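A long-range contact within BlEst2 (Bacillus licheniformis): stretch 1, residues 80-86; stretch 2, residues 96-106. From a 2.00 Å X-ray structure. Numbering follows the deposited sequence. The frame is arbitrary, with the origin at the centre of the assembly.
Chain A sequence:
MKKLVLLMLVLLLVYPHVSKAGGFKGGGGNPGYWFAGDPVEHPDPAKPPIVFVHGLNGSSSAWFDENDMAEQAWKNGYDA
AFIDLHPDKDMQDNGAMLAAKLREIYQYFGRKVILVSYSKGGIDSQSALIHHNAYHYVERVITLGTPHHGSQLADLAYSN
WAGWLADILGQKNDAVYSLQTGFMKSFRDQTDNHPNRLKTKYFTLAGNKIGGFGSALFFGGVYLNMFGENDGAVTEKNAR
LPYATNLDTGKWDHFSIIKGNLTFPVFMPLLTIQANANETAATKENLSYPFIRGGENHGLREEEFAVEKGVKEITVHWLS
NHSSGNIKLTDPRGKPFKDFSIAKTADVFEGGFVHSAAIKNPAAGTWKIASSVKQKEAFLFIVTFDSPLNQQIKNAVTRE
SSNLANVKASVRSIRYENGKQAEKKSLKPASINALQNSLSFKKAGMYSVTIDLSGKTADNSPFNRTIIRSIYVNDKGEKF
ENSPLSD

Stretch 1, residues 80-86: AAFIDLH
Stretch 2 96-106: AMLAAKLREIY

Stretch 1 enters as a β-strand, residues 80-83, and leaves as an irregular segment, residues 84-86; stretch 2 is helical throughout and belongs to a longer helix that runs on at both ends. The strand and helix axes approach to 10.8 Å, and their N-to-C directions make an angle of 154°, so the two run nearly antiparallel. The nearest CA pairs fix the register: Ala81 CA lies 7.7 Å from Ile105 CA, and Leu85 CA lies 7.0 Å from Leu98 CA.

Backbone torsions define the strand as extended, with phi/psi of -153/160 at Ala80, -141/151 at Ala81, -131/135 at Phe82 and -125/147 at Ile83. Asp84 (-104/122), Leu85 (-109/-173) and His86 (-73/130) remain open. Most helical residues lie near -64/-43, but psi relaxes to -29 at Lys101 (phi -76) and -30 at Leu102 (phi -63), and the i to i+4 bonds are clear in Lys101 N to Met97 O at 3.0 Å and Ile105 N to Lys101 O at 2.8 Å.

Alternation along the strand selects which side chains meet the helix. The CA-to-CB bonds of Ala81 and Ile83 point toward it, whereas that of Phe82 (chi1 -56°, m) points away, and its side chain makes no contact with the helix. On the helix, Met97, Lys101 and Ile105, spaced four residues apart, point toward stretch 1, with Leu98 sideways beside them.

The methyl of Ala81 faces the branched side chain of Ile105 (chi1 -61°, m; chi2 162°, t), with Ala81 CB 4.3 Å from Ile105 CG2. Ile83 is the longer projection: with chi1 -171° (t) and chi2 165° (t) it extends CD1 into a hollow bordered by Lys101 CB, 3.5 Å from Ile83 CD1, and by Leu98 CD1, 4.0 Å from the same Ile83 CD1. Lys101 (m, m, t, t) thus offers the base of its side chain, while its end leads away, and Lys101 NZ makes a long salt bridge of 3.9 Å with Glu104 OE2.

Leu85 starts sideways, but chi1 -62° (m) and chi2 -177° (t) bring its end nearer. Leu85 CD2 fits between two neighbouring helix residues, 3.9 Å from Met97 SD and likewise 3.9 Å from Leu98 CB. Leu98 has chi1 -179° (t) and chi2 58° (p).

Met97 is the largest single contributor, with 78 Å² covered by stretch 1. Chi1 174° (t) and chi2 180° (t) extend the chain before chi3 -76° (m) turns the methyl aside. Met97 SD passes 4.0 Å from Asp84 O, and Met97 CE reaches His86 NE2 at 3.3 Å. His86 (chi1 -65°, m; chi2 -77°) meets this tip obliquely: Met97 SD is 4.7 Å from the His86 ring centroid and 31° off the ring normal, a sulfur-aromatic contact.

No hydrogen bond crosses between the stretches. The 381 Å² of buried surface, summed over both sides, comes mostly from apolar side chains packing the strand and the loop after it against the helix.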

# COMPACT_ATOMS: atom_id res chain seq x y z
N ALA A 80 22.70 -18.13 -4.70
CA ALA A 80 21.37 -17.62 -4.40
C ALA A 80 20.37 -18.73 -4.35
O ALA A 80 20.61 -19.80 -4.88
CB ALA A 80 20.96 -16.59 -5.47
N ALA A 81 19.24 -18.46 -3.68
CA ALA A 81 18.11 -19.39 -3.58
C ALA A 81 16.83 -18.56 -3.70
O ALA A 81 16.86 -17.36 -3.44
CB ALA A 81 18.15 -20.17 -2.26
N PHE A 82 15.77 -19.16 -4.20
CA PHE A 82 14.51 -18.45 -4.47
C PHE A 82 13.43 -19.29 -3.86
O PHE A 82 13.45 -20.50 -4.02
CB PHE A 82 14.31 -18.31 -6.00
CG PHE A 82 15.48 -17.60 -6.67
CD1 PHE A 82 16.60 -18.32 -7.09
CD2 PHE A 82 15.48 -16.23 -6.83
CE1 PHE A 82 17.70 -17.66 -7.65
CE2 PHE A 82 16.57 -15.57 -7.42
CZ PHE A 82 17.69 -16.28 -7.80
N ILE A 83 12.51 -18.66 -3.14
CA ILE A 83 11.45 -19.37 -2.43
C ILE A 83 10.05 -18.89 -2.82
O ILE A 83 9.84 -17.71 -3.12
CB ILE A 83 11.71 -19.26 -0.89
CG1 ILE A 83 10.75 -20.19 -0.08
CG2 ILE A 83 11.66 -17.78 -0.40
CD1 ILE A 83 11.12 -20.45 1.33
N ASP A 84 9.09 -19.82 -2.80
CA ASP A 84 7.69 -19.52 -2.98
C ASP A 84 7.10 -19.59 -1.58
O ASP A 84 7.22 -20.62 -0.91
CB ASP A 84 6.98 -20.58 -3.84
CG ASP A 84 7.32 -20.55 -5.31
OD1 ASP A 84 8.00 -19.61 -5.74
OD2 ASP A 84 6.88 -21.46 -6.04
N LEU A 85 6.50 -18.50 -1.12
CA LEU A 85 5.76 -18.46 0.13
C LEU A 85 4.33 -18.36 -0.30
O LEU A 85 4.06 -18.48 -1.50
CB LEU A 85 6.17 -17.25 1.00
CG LEU A 85 7.64 -17.19 1.46
CD1 LEU A 85 7.87 -15.99 2.36
CD2 LEU A 85 8.06 -18.49 2.21
N HIS A 86 3.39 -18.16 0.65
CA HIS A 86 2.00 -18.00 0.27
C HIS A 86 1.79 -16.64 -0.39
O HIS A 86 2.20 -15.61 0.17
CB HIS A 86 1.05 -18.15 1.45
CG HIS A 86 1.04 -19.52 2.07
ND1 HIS A 86 0.38 -20.57 1.47
CD2 HIS A 86 1.55 -19.94 3.25
CE1 HIS A 86 0.57 -21.61 2.26
NE2 HIS A 86 1.26 -21.28 3.34
N ALA A 96 6.37 -18.32 9.48
CA ALA A 96 6.60 -19.70 9.95
C ALA A 96 7.18 -20.58 8.83
O ALA A 96 8.15 -21.29 9.07
CB ALA A 96 5.31 -20.30 10.51
N MET A 97 6.63 -20.48 7.63
CA MET A 97 7.11 -21.25 6.46
C MET A 97 8.53 -20.80 6.08
O MET A 97 9.38 -21.66 5.91
CB MET A 97 6.18 -21.05 5.27
CG MET A 97 6.67 -21.67 4.02
SD MET A 97 5.58 -21.44 2.65
CE MET A 97 4.30 -22.61 3.05
N LEU A 98 8.76 -19.50 5.94
CA LEU A 98 10.10 -19.01 5.58
C LEU A 98 11.13 -19.48 6.60
O LEU A 98 12.17 -19.99 6.20
CB LEU A 98 10.09 -17.48 5.43
CG LEU A 98 11.42 -16.80 5.02
CD1 LEU A 98 11.97 -17.34 3.67
CD2 LEU A 98 11.21 -15.30 4.92
N ALA A 99 10.81 -19.38 7.91
CA ALA A 99 11.71 -19.82 8.98
C ALA A 99 12.05 -21.31 8.86
O ALA A 99 13.22 -21.68 9.01
CB ALA A 99 11.08 -19.55 10.33
N ALA A 100 11.03 -22.15 8.56
CA ALA A 100 11.20 -23.60 8.39
C ALA A 100 12.12 -23.91 7.20
O ALA A 100 13.03 -24.72 7.33
CB ALA A 100 9.85 -24.27 8.22
N LYS A 101 11.92 -23.20 6.06
CA LYS A 101 12.74 -23.43 4.86
C LYS A 101 14.11 -22.83 4.98
O LYS A 101 15.04 -23.39 4.40
CB LYS A 101 12.02 -22.97 3.57
CG LYS A 101 10.59 -23.51 3.38
CD LYS A 101 10.52 -25.05 3.30
CE LYS A 101 9.09 -25.55 3.23
NZ LYS A 101 9.08 -27.01 3.04
N LEU A 102 14.28 -21.74 5.75
CA LEU A 102 15.60 -21.12 5.96
C LEU A 102 16.53 -22.10 6.67
O LEU A 102 17.72 -22.11 6.40
CB LEU A 102 15.53 -19.78 6.69
CG LEU A 102 15.00 -18.59 5.87
CD1 LEU A 102 14.72 -17.40 6.78
CD2 LEU A 102 15.97 -18.20 4.76
N ARG A 103 15.98 -22.99 7.51
CA ARG A 103 16.78 -24.03 8.16
C ARG A 103 17.35 -24.96 7.07
O ARG A 103 18.54 -25.28 7.11
CB ARG A 103 15.92 -24.80 9.18
CG ARG A 103 16.76 -25.82 9.94
CD ARG A 103 15.99 -26.66 10.92
NE ARG A 103 16.85 -27.69 11.50
CZ ARG A 103 17.70 -27.51 12.52
NH1 ARG A 103 17.85 -26.30 13.06
NH2 ARG A 103 18.43 -28.52 12.97
N GLU A 104 16.51 -25.38 6.08
CA GLU A 104 16.92 -26.24 4.96
C GLU A 104 17.91 -25.50 4.05
O GLU A 104 18.87 -26.09 3.57
CB GLU A 104 15.72 -26.65 4.10
CG GLU A 104 14.62 -27.42 4.83
CD GLU A 104 13.43 -27.75 3.96
OE1 GLU A 104 13.43 -27.40 2.75
OE2 GLU A 104 12.46 -28.34 4.50
N ILE A 105 17.69 -24.20 3.82
CA ILE A 105 18.58 -23.40 2.98
C ILE A 105 19.95 -23.26 3.67
O ILE A 105 20.99 -23.44 3.02
CB ILE A 105 17.95 -22.05 2.58
CG1 ILE A 105 16.64 -22.28 1.76
CG2 ILE A 105 18.95 -21.22 1.78
CD1 ILE A 105 15.66 -21.00 1.67
N TYR A 106 19.95 -22.98 4.99
CA TYR A 106 21.16 -22.88 5.80
C TYR A 106 21.94 -24.20 5.72
O TYR A 106 23.16 -24.18 5.57
CB TYR A 106 20.81 -22.57 7.26
CG TYR A 106 22.00 -22.62 8.19
CD1 TYR A 106 22.89 -21.55 8.28
CD2 TYR A 106 22.24 -23.73 8.99
CE1 TYR A 106 24.00 -21.60 9.12
CE2 TYR A 106 23.34 -23.79 9.84
CZ TYR A 106 24.23 -22.72 9.89
OH TYR A 106 25.32 -22.77 10.73